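Local coordinates for protein terminal uridylyltransferase 1 (Trypanosoma brucei, PDB 5HZD) that adds uridines from UTP to the 3' ends of guide RNAs, ribosomal RNAs and some mRNAs and takes part in mitochondrial RNA editing, at residues Glu85-Leu93 and Pro278-Leu287; Val106-Val117 and Tyr368-Met378. All coordinates share one frame; numbering follows the deposited sequence. Where two conformers were deposited one is given.

Interaction 1. Residues Glu85-Leu93 and Pro278-Leu287; sequences EAHRARAQL and PELYNIDFDL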
loop_
_atom_site.group_PDB
_atom_site.type_symbol
_atom_site.label_atom_id
_atom_site.label_comp_id
_atom_site.label_asym_id
_atom_site.label_seq_id
_atom_site.Cartn_x
_atom_site.Cartn_y
_atom_site.Cartn_z
ATOM N N GLU A 85 5.615 12.059 -10.959
ATOM C CA GLU A 85 6.951 11.735 -10.499
ATOM C C GLU A 85 7.126 10.253 -10.232
ATOM O O GLU A 85 8.188 9.685 -10.548
ATOM C CB GLU A 85 7.332 12.517 -9.244
ATOM C CG GLU A 85 7.432 13.992 -9.507
ATOM C CD GLU A 85 7.723 14.798 -8.240
ATOM O OE1 GLU A 85 8.204 14.198 -7.252
ATOM O OE2 GLU A 85 7.439 16.028 -8.253
ATOM N N ALA A 86 6.091 9.608 -9.670
ATOM C CA ALA A 86 6.125 8.153 -9.481
ATOM C C ALA A 86 6.131 7.422 -10.839
ATOM O O ALA A 86 6.804 6.408 -10.994
ATOM C CB ALA A 86 4.925 7.669 -8.600
ATOM N N HIS A 87 5.387 7.942 -11.809
ATOM C CA HIS A 87 5.406 7.384 -13.164
ATOM C C HIS A 87 6.818 7.402 -13.750
ATOM O O HIS A 87 7.264 6.428 -14.385
ATOM C CB HIS A 87 4.484 8.139 -14.113
ATOM C CG HIS A 87 3.029 8.076 -13.753
ATOM N ND1 HIS A 87 2.073 8.703 -14.515
ATOM C CD2 HIS A 87 2.373 7.441 -12.754
ATOM C CE1 HIS A 87 0.882 8.478 -13.986
ATOM N NE2 HIS A 87 1.033 7.724 -12.919
ATOM N N ARG A 88 7.515 8.512 -13.568
ATOM C CA ARG A 88 8.869 8.598 -14.096
ATOM C C ARG A 88 9.785 7.622 -13.370
ATOM O O ARG A 88 10.630 6.951 -14.001
ATOM C CB ARG A 88 9.381 10.023 -13.998
ATOM C CG ARG A 88 8.579 10.945 -14.905
ATOM C CD ARG A 88 9.236 12.281 -15.168
ATOM N NE ARG A 88 9.166 13.136 -13.998
ATOM C CZ ARG A 88 8.141 13.921 -13.691
ATOM N NH1 ARG A 88 7.068 13.996 -14.486
ATOM N NH2 ARG A 88 8.198 14.653 -12.582
ATOM N N ALA A 89 9.651 7.526 -12.040
ATOM C CA ALA A 89 10.457 6.559 -11.306
ATOM C C ALA A 89 10.237 5.130 -11.789
ATOM O O ALA A 89 11.182 4.344 -11.895
ATOM C CB ALA A 89 10.186 6.663 -9.780
ATOM N N ARG A 90 8.981 4.792 -12.095
ATOM C CA ARG A 90 8.635 3.461 -12.588
ATOM C C ARG A 90 9.350 3.197 -13.911
ATOM O O ARG A 90 9.912 2.128 -14.099
ATOM C CB ARG A 90 7.108 3.354 -12.828
ATOM C CG ARG A 90 6.628 1.912 -13.096
ATOM C CD ARG A 90 5.316 1.891 -13.914
ATOM N NE ARG A 90 5.586 2.567 -15.169
ATOM C CZ ARG A 90 6.179 1.980 -16.192
ATOM N NH1 ARG A 90 6.492 0.672 -16.125
ATOM N NH2 ARG A 90 6.471 2.701 -17.267
ATOM N N ALA A 91 9.311 4.168 -14.834
ATOM C CA ALA A 91 9.972 3.984 -16.120
ATOM C C ALA A 91 11.465 3.848 -15.927
ATOM O O ALA A 91 12.109 3.047 -16.631
ATOM C CB ALA A 91 9.645 5.137 -17.065
ATOM N N GLN A 92 12.025 4.608 -14.988
ATOM C CA GLN A 92 13.464 4.491 -14.670
ATOM C C GLN A 92 13.809 3.095 -14.180
ATOM O O GLN A 92 14.761 2.469 -14.641
ATOM C CB GLN A 92 13.866 5.568 -13.643
ATOM C CG GLN A 92 13.783 6.953 -14.254
ATOM C CD GLN A 92 13.598 8.068 -13.253
ATOM O OE1 GLN A 92 13.876 7.902 -12.047
ATOM N NE2 GLN A 92 13.182 9.224 -13.739
ATOM N N LEU A 93 13.019 2.587 -13.240
ATOM C CA LEU A 93 13.256 1.247 -12.727
ATOM C C LEU A 93 13.121 0.212 -13.834
ATOM O O LEU A 93 13.895 -0.750 -13.881
ATOM C CB LEU A 93 12.304 0.930 -11.562
ATOM C CG LEU A 93 12.564 -0.448 -10.943
ATOM C CD1 LEU A 93 13.972 -0.603 -10.334
ATOM C CD2 LEU A 93 11.497 -0.694 -9.833
ATOM N N PRO A 278 17.633 11.708 -10.506
ATOM C CA PRO A 278 16.346 11.221 -11.014
ATOM C C PRO A 278 15.389 10.704 -9.912
ATOM O O PRO A 278 15.840 10.261 -8.834
ATOM C CB PRO A 278 16.755 10.061 -11.926
ATOM C CG PRO A 278 18.121 10.489 -12.440
ATOM C CD PRO A 278 18.781 11.139 -11.254
ATOM N N GLU A 279 14.092 10.771 -10.193
ATOM C CA GLU A 279 13.020 10.417 -9.233
ATOM C C GLU A 279 13.235 9.117 -8.447
ATOM O O GLU A 279 12.986 9.057 -7.230
ATOM C CB GLU A 279 11.661 10.403 -9.955
ATOM C CG GLU A 279 11.116 11.797 -10.354
ATOM C CD GLU A 279 11.669 12.354 -11.670
ATOM O OE1 GLU A 279 12.555 11.733 -12.323
ATOM O OE2 GLU A 279 11.229 13.446 -12.086
ATOM N N LEU A 280 13.703 8.069 -9.124
ATOM C CA LEU A 280 13.819 6.758 -8.495
ATOM C C LEU A 280 14.760 6.794 -7.285
ATOM O O LEU A 280 14.594 6.027 -6.317
ATOM C CB LEU A 280 14.293 5.736 -9.536
ATOM C CG LEU A 280 14.343 4.295 -9.048
ATOM C CD1 LEU A 280 12.934 3.758 -8.759
ATOM C CD2 LEU A 280 15.070 3.376 -10.021
ATOM N N TYR A 281 15.728 7.700 -7.313
ATOM C CA TYR A 281 16.702 7.793 -6.214
ATOM C C TYR A 281 16.117 8.465 -4.987
ATOM O O TYR A 281 16.682 8.390 -3.894
ATOM C CB TYR A 281 17.936 8.605 -6.649
ATOM C CG TYR A 281 18.780 7.960 -7.698
ATOM C CD1 TYR A 281 19.891 7.184 -7.351
ATOM C CD2 TYR A 281 18.484 8.110 -9.046
ATOM C CE1 TYR A 281 20.679 6.601 -8.330
ATOM C CE2 TYR A 281 19.270 7.506 -10.033
ATOM C CZ TYR A 281 20.354 6.756 -9.672
ATOM O OH TYR A 281 21.107 6.200 -10.692
ATOM N N ASN A 282 14.987 9.134 -5.147
ATOM C CA ASN A 282 14.487 10.045 -4.141
ATOM C C ASN A 282 13.252 9.534 -3.411
ATOM O O ASN A 282 12.727 10.214 -2.528
ATOM C CB ASN A 282 14.129 11.373 -4.809
ATOM C CG ASN A 282 15.313 12.007 -5.502
ATOM O OD1 ASN A 282 16.457 11.827 -5.087
ATOM N ND2 ASN A 282 15.046 12.770 -6.561
ATOM N N ILE A 283 12.772 8.356 -3.784
ATOM C CA ILE A 283 11.555 7.833 -3.220
ATOM C C ILE A 283 11.771 6.517 -2.475
ATOM O O ILE A 283 12.574 5.681 -2.888
ATOM C CB ILE A 283 10.478 7.654 -4.313
ATOM C CG1 ILE A 283 10.905 6.642 -5.350
ATOM C CG2 ILE A 283 10.121 8.996 -4.962
ATOM C CD1 ILE A 283 9.751 6.275 -6.267
ATOM N N ASP A 284 11.042 6.327 -1.383
ATOM C CA ASP A 284 11.030 5.044 -0.699
ATOM C C ASP A 284 10.221 4.072 -1.522
ATOM O O ASP A 284 9.108 4.405 -1.959
ATOM C CB ASP A 284 10.338 5.156 0.676
ATOM C CG ASP A 284 11.120 5.964 1.697
ATOM O OD1 ASP A 284 12.357 5.954 1.711
ATOM O OD2 ASP A 284 10.461 6.605 2.545
ATOM N N PHE A 285 10.752 2.877 -1.742
ATOM C CA PHE A 285 10.009 1.837 -2.473
ATOM C C PHE A 285 10.359 0.439 -2.052
ATOM O O PHE A 285 11.445 0.195 -1.501
ATOM C CB PHE A 285 10.137 2.013 -4.019
ATOM C CG PHE A 285 11.532 1.785 -4.591
ATOM C CD1 PHE A 285 12.014 0.486 -4.823
ATOM C CD2 PHE A 285 12.332 2.866 -4.950
ATOM C CE1 PHE A 285 13.278 0.265 -5.375
ATOM C CE2 PHE A 285 13.583 2.649 -5.535
ATOM C CZ PHE A 285 14.062 1.352 -5.718
ATOM N N ASP A 286 9.397 -0.471 -2.246
ATOM C CA ASP A 286 9.638 -1.901 -2.087
ATOM C C ASP A 286 9.479 -2.512 -3.471
ATOM O O ASP A 286 8.459 -2.292 -4.139
ATOM C CB ASP A 286 8.608 -2.576 -1.182
ATOM C CG ASP A 286 8.739 -2.172 0.280
ATOM O OD1 ASP A 286 9.721 -1.485 0.663
ATOM O OD2 ASP A 286 7.830 -2.561 1.048
ATOM N N LEU A 287 10.477 -3.285 -3.888
ATOM C CA LEU A 287 10.475 -3.966 -5.186
ATOM C C LEU A 287 10.284 -5.473 -4.977
ATOM O O LEU A 287 11.036 -6.115 -4.263
ATOM C CB LEU A 287 11.798 -3.634 -5.902
ATOM C CG LEU A 287 12.015 -4.119 -7.333
ATOM C CD1 LEU A 287 13.210 -3.419 -7.918
ATOM C CD2 LEU A 287 12.222 -5.634 -7.394
HETATM O O HOH W 1 10.300 15.638 -10.705
#
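Glu279 OE2 is gripped by two nitrogens of Arg88 and by a water. Arg88 NE lies 2.8 Å from Glu279 OE2 in a nearly straight bond (168°), and NH2 of the same guanidinium adds a longer, more bent one at 3.3 Å to that oxygen. The oxygen sits at the guanidinium edge, in its plane, but NE approaches it from above the carboxylate plane; the two planes are 66° apart, and both nitrogens arrive over the same carboxylate face. A water links Arg88 NH2 to Glu279 OE2 and closes a small ring. The second oxygen, Glu279 OE1, accepts a hydrogen bond from Gln92 NE2 at 2.9 Å and is also hydrogen-bonded to Thr247 OG1, which should keep the carboxylate from rotating. A bend at chi2 (83°) swings the carboxylate of Glu279 round to Arg88, while its CB and CG each lie 3.6 Å from Glu85 O.

Gln92 uses both ends of its amide: while NE2 holds the carboxylate, OE1 accepts from Leu280 N at 2.9 Å, with the N-H almost in line with the C=O. The amide thus clasps the turn at Glu279-Leu280. Below this polar layer Ala89 CB meets Ile283 CD1 at 3.6 Å, and its small side chain lets the Leu280 backbone come close. Leu280 lays CD1 against Ala89 O and, one helical turn on, CD2 against Leu93 CA; both methyls of Leu93 touch Leu287 CD1.

Helix 80-100 thereby packs on the chain leading into strand 285-288 of the five-stranded palm sheet. Leu93 also reaches Phe126 of strand 124-129 and Val106 of strand 105-109, whereas Gln92 and Pro278 rest on Val251 of helix 247-254.

Interaction 2. Residues Val106-Val117 and Tyr368-Met378; sequences VFIFGSSVAMGV and YTDFDPRYTPM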
loop_
_atom_site.group_PDB
_atom_site.type_symbol
_atom_site.label_atom_id
_atom_site.label_comp_id
_atom_site.label_asym_id
_atom_site.label_seq_id
_atom_site.Cartn_x
_atom_site.Cartn_y
_atom_site.Cartn_z
ATOM N N VAL A 106 7.510 -3.263 -15.198
ATOM C CA VAL A 106 7.333 -2.790 -13.824
ATOM C C VAL A 106 5.915 -2.249 -13.663
ATOM O O VAL A 106 5.462 -1.431 -14.457
ATOM C CB VAL A 106 8.373 -1.684 -13.477
ATOM C CG1 VAL A 106 8.150 -1.150 -12.029
ATOM C CG2 VAL A 106 9.807 -2.247 -13.575
ATOM N N PHE A 107 5.218 -2.719 -12.623
ATOM C CA PHE A 107 3.841 -2.300 -12.340
ATOM C C PHE A 107 3.839 -1.617 -10.985
ATOM O O PHE A 107 4.359 -2.189 -10.026
ATOM C CB PHE A 107 2.957 -3.546 -12.189
ATOM C CG PHE A 107 2.849 -4.399 -13.441
ATOM C CD1 PHE A 107 3.933 -5.189 -13.850
ATOM C CD2 PHE A 107 1.662 -4.479 -14.158
ATOM C CE1 PHE A 107 3.852 -5.981 -14.974
ATOM C CE2 PHE A 107 1.570 -5.299 -15.281
ATOM C CZ PHE A 107 2.666 -6.030 -15.704
ATOM N N ILE A 108 3.272 -0.416 -10.864
ATOM C CA ILE A 108 3.080 0.168 -9.522
ATOM C C ILE A 108 1.849 -0.453 -8.855
ATOM O O ILE A 108 0.816 -0.644 -9.507
ATOM C CB ILE A 108 2.914 1.677 -9.590
ATOM C CG1 ILE A 108 4.244 2.315 -10.008
ATOM C CG2 ILE A 108 2.426 2.239 -8.218
ATOM C CD1 ILE A 108 4.170 3.831 -10.265
ATOM N N PHE A 109 1.949 -0.755 -7.564
ATOM C CA PHE A 109 0.725 -1.100 -6.812
ATOM C C PHE A 109 0.752 -0.433 -5.465
ATOM O O PHE A 109 1.640 0.372 -5.196
ATOM C CB PHE A 109 0.470 -2.617 -6.762
ATOM C CG PHE A 109 1.481 -3.412 -5.963
ATOM C CD1 PHE A 109 2.692 -3.798 -6.523
ATOM C CD2 PHE A 109 1.202 -3.790 -4.667
ATOM C CE1 PHE A 109 3.606 -4.580 -5.780
ATOM C CE2 PHE A 109 2.105 -4.527 -3.907
ATOM C CZ PHE A 109 3.328 -4.925 -4.477
ATOM N N GLY A 110 -0.258 -0.722 -4.639
ATOM C CA GLY A 110 -0.394 -0.007 -3.385
ATOM C C GLY A 110 -1.315 1.189 -3.436
ATOM O O GLY A 110 -2.212 1.250 -4.273
ATOM N N SER A 111 -1.084 2.146 -2.536
ATOM C CA SER A 111 -2.058 3.220 -2.346
ATOM C C SER A 111 -2.207 4.175 -3.523
ATOM O O SER A 111 -3.247 4.801 -3.671
ATOM C CB SER A 111 -1.800 4.001 -1.050
ATOM O OG SER A 111 -0.608 4.769 -1.137
ATOM N N SER A 112 -1.184 4.298 -4.382
ATOM C CA SER A 112 -1.346 5.213 -5.494
ATOM C C SER A 112 -2.348 4.646 -6.481
ATOM O O SER A 112 -3.032 5.428 -7.170
ATOM C CB SER A 112 0.004 5.531 -6.181
ATOM O OG SER A 112 0.586 4.356 -6.725
ATOM N N VAL A 113 -2.461 3.305 -6.537
ATOM C CA VAL A 113 -3.497 2.653 -7.311
ATOM C C VAL A 113 -4.813 2.729 -6.558
ATOM O O VAL A 113 -5.790 3.249 -7.082
ATOM C CB VAL A 113 -3.122 1.204 -7.613
ATOM C CG1 VAL A 113 -4.299 0.467 -8.296
ATOM C CG2 VAL A 113 -1.928 1.196 -8.542
ATOM N N ALA A 114 -4.825 2.250 -5.325
ATOM C CA ALA A 114 -6.074 2.151 -4.565
ATOM C C ALA A 114 -6.764 3.501 -4.350
ATOM O O ALA A 114 -7.998 3.565 -4.429
ATOM C CB ALA A 114 -5.802 1.494 -3.233
ATOM N N MET A 115 -5.991 4.569 -4.122
ATOM C CA MET A 115 -6.561 5.894 -3.801
ATOM C C MET A 115 -6.488 6.869 -4.955
ATOM O O MET A 115 -7.016 7.972 -4.848
ATOM C CB MET A 115 -5.831 6.540 -2.618
ATOM C CG MET A 115 -5.692 5.657 -1.398
ATOM S SD MET A 115 -7.280 5.596 -0.521
ATOM C CE MET A 115 -6.994 4.240 0.610
ATOM N N GLY A 116 -5.815 6.499 -6.044
ATOM C CA GLY A 116 -5.729 7.360 -7.215
ATOM C C GLY A 116 -4.993 8.668 -6.993
ATOM O O GLY A 116 -5.109 9.580 -7.799
ATOM N N VAL A 117 -4.220 8.741 -5.907
ATOM C CA VAL A 117 -3.401 9.909 -5.609
ATOM C C VAL A 117 -2.109 9.431 -4.940
ATOM O O VAL A 117 -2.047 8.297 -4.436
ATOM C CB VAL A 117 -4.113 10.900 -4.625
ATOM C CG1 VAL A 117 -5.378 11.466 -5.235
ATOM C CG2 VAL A 117 -4.398 10.226 -3.282
ATOM N N TYR A 368 -3.420 -5.641 -19.309
ATOM C CA TYR A 368 -3.166 -4.567 -18.353
ATOM C C TYR A 368 -2.593 -3.339 -19.050
ATOM O O TYR A 368 -1.742 -3.450 -19.927
ATOM C CB TYR A 368 -2.162 -5.061 -17.307
ATOM C CG TYR A 368 -2.171 -4.263 -16.024
ATOM C CD1 TYR A 368 -3.093 -4.527 -15.012
ATOM C CD2 TYR A 368 -1.233 -3.254 -15.810
ATOM C CE1 TYR A 368 -3.107 -3.820 -13.830
ATOM C CE2 TYR A 368 -1.226 -2.536 -14.612
ATOM C CZ TYR A 368 -2.155 -2.815 -13.625
ATOM O OH TYR A 368 -2.118 -2.081 -12.440
ATOM N N THR A 369 -3.080 -2.167 -18.666
ATOM C CA THR A 369 -2.613 -0.931 -19.279
ATOM C C THR A 369 -2.082 0.049 -18.243
ATOM O O THR A 369 -1.317 0.948 -18.583
ATOM C CB THR A 369 -3.750 -0.227 -20.058
ATOM O OG1 THR A 369 -4.898 -0.080 -19.203
ATOM C CG2 THR A 369 -4.134 -1.040 -21.276
ATOM N N ASP A 370 -2.523 -0.067 -16.996
ATOM C CA ASP A 370 -2.293 0.999 -16.031
ATOM C C ASP A 370 -1.034 0.810 -15.187
ATOM O O ASP A 370 -1.056 0.965 -13.960
ATOM C CB ASP A 370 -3.508 1.188 -15.114
ATOM C CG ASP A 370 -4.758 1.625 -15.876
ATOM O OD1 ASP A 370 -4.652 2.032 -17.060
ATOM O OD2 ASP A 370 -5.855 1.566 -15.273
ATOM N N PHE A 371 0.083 0.501 -15.852
ATOM C CA PHE A 371 1.382 0.438 -15.191
ATOM C C PHE A 371 1.630 1.691 -14.357
ATOM O O PHE A 371 2.110 1.597 -13.207
ATOM C CB PHE A 371 2.495 0.297 -16.253
ATOM C CG PHE A 371 2.366 -0.937 -17.123
ATOM C CD1 PHE A 371 1.632 -0.890 -18.298
ATOM C CD2 PHE A 371 3.006 -2.111 -16.777
ATOM C CE1 PHE A 371 1.509 -2.020 -19.108
ATOM C CE2 PHE A 371 2.893 -3.246 -17.598
ATOM C CZ PHE A 371 2.157 -3.193 -18.740
ATOM N N ASP A 372 1.290 2.835 -14.965
ATOM C CA ASP A 372 1.328 4.149 -14.312
ATOM C C ASP A 372 -0.084 4.402 -13.780
ATOM O O ASP A 372 -1.024 4.538 -14.571
ATOM C CB ASP A 372 1.698 5.206 -15.339
ATOM C CG ASP A 372 3.181 5.190 -15.693
ATOM O OD1 ASP A 372 4.002 4.783 -14.825
ATOM O OD2 ASP A 372 3.504 5.623 -16.812
ATOM N N PRO A 373 -0.244 4.475 -12.453
ATOM C CA PRO A 373 -1.581 4.614 -11.847
ATOM C C PRO A 373 -2.258 5.888 -12.303
ATOM O O PRO A 373 -1.629 6.958 -12.390
ATOM C CB PRO A 373 -1.281 4.663 -10.357
ATOM C CG PRO A 373 0.024 3.850 -10.238
ATOM C CD PRO A 373 0.808 4.329 -11.422
ATOM N N ARG A 374 -3.541 5.780 -12.629
ATOM C CA ARG A 374 -4.306 6.941 -13.073
ATOM C C ARG A 374 -4.656 7.860 -11.903
ATOM O O ARG A 374 -5.059 7.391 -10.814
ATOM C CB ARG A 374 -5.544 6.484 -13.843
ATOM C CG ARG A 374 -5.161 6.014 -15.262
ATOM C CD ARG A 374 -6.356 5.892 -16.188
ATOM N NE ARG A 374 -7.251 4.849 -15.721
ATOM C CZ ARG A 374 -8.573 4.913 -15.788
ATOM N NH1 ARG A 374 -9.167 5.982 -16.317
ATOM N NH2 ARG A 374 -9.301 3.899 -15.324
ATOM N N TYR A 375 -4.489 9.150 -12.138
ATOM C CA TYR A 375 -4.748 10.153 -11.120
ATOM C C TYR A 375 -6.224 10.570 -11.127
ATOM O O TYR A 375 -6.776 10.913 -12.180
ATOM C CB TYR A 375 -3.838 11.381 -11.342
ATOM C CG TYR A 375 -4.150 12.507 -10.371
ATOM C CD1 TYR A 375 -3.679 12.469 -9.068
ATOM C CD2 TYR A 375 -4.945 13.582 -10.763
ATOM C CE1 TYR A 375 -4.011 13.491 -8.156
ATOM C CE2 TYR A 375 -5.270 14.608 -9.887
ATOM C CZ TYR A 375 -4.795 14.546 -8.569
ATOM O OH TYR A 375 -5.156 15.584 -7.710
ATOM N N THR A 376 -6.847 10.542 -9.947
ATOM C CA THR A 376 -8.195 11.072 -9.756
ATOM C C THR A 376 -8.163 11.973 -8.519
ATOM O O THR A 376 -7.825 11.491 -7.425
ATOM C CB THR A 376 -9.198 9.928 -9.456
ATOM O OG1 THR A 376 -9.174 8.968 -10.531
ATOM C CG2 THR A 376 -10.597 10.496 -9.320
ATOM N N PRO A 377 -8.513 13.259 -8.669
ATOM C CA PRO A 377 -8.495 14.178 -7.519
ATOM C C PRO A 377 -9.390 13.670 -6.395
ATOM O O PRO A 377 -10.431 13.084 -6.677
ATOM C CB PRO A 377 -9.130 15.469 -8.055
ATOM C CG PRO A 377 -9.135 15.346 -9.537
ATOM C CD PRO A 377 -8.971 13.893 -9.908
ATOM N N MET A 378 -8.967 13.898 -5.153
ATOM C CA MET A 378 -9.749 13.523 -3.978
ATOM C C MET A 378 -11.137 14.159 -3.937
ATOM O O MET A 378 -12.097 13.525 -3.460
ATOM C CB MET A 378 -8.943 13.863 -2.711
ATOM C CG MET A 378 -9.428 13.181 -1.438
ATOM S SD MET A 378 -9.451 11.385 -1.523
ATOM C CE MET A 378 -7.748 10.990 -1.872
HETATM O O HOH W 2 0.164 -0.801 -12.108
HETATM O O HOH W 3 -4.916 4.899 -9.601
#
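Phe107, Tyr368 and Phe371 form an aromatic cluster at one end of the contact. Phe371 places CE2 over one face of the Phe107 ring, off towards its rim and 3.4 Å from Phe107 CE2; the planes are inclined by 41°. Tyr368 comes instead to the edge of Phe107, with CD2 3.5 Å from Phe107 CE2 and the two rings tilted by 57°. With CG anti to the carbonyl carbon (chi1 -63°), the Phe107 ring extends from the strand to meet both partners on the loop.

Further along, Pro373 wedges its ring crosswise against Ile108, with CG 3.5 Å from Ile108 CG2 and also touching Ser112 OG and Val113 CG2. Val117 spreads its methyls: CG1 lies obliquely beside the Tyr375 ring, and CG2 meets Met378 CE at 3.7 Å, where bends at chi2 and chi3 bring the methyl back.

Two backbone bonds tie the segments: a weak one from Ile108 N to Phe371 O, and a firm one from Thr376 N to Gly116 O at 2.9 Å, received in the carbonyl plane on a lone pair. One water lies within hydrogen-bonding distance of Ile108 O, Tyr368 OH and Asp370 O.

The contact is therefore chiefly apolar packing, its polar links made largely by backbone atoms and water; this seats an irregular loop against the palm's edge strand and the short helix 111-114, whose Ser111 probably binds UTP.

Overall arrangement
Interactions 1 and 2 lie about 14 Å apart, centre to centre, and meet directly: Arg90 NE forms a salt bridge with Asp372 OD1 at 2.7 Å, and His87 probably donates a hydrogen bond to the carbonyl of Pro373. Helix 80-100 and strand 105-109 follow each other in the chain; 278-287 and then 368-378 come much later, so the segments of the two contacts alternate. Both contacts reach the mixed five-stranded sheet, in which strand 124-129 separates strands 105-109 and 285-288. Interaction 1 packs a helix against a palm-sheet strand and its lead-in and holds Asp286, probably important for catalysis, near the probable metal ligands Asp123 and Asp125; interaction 2 lays a loop on the edge strand.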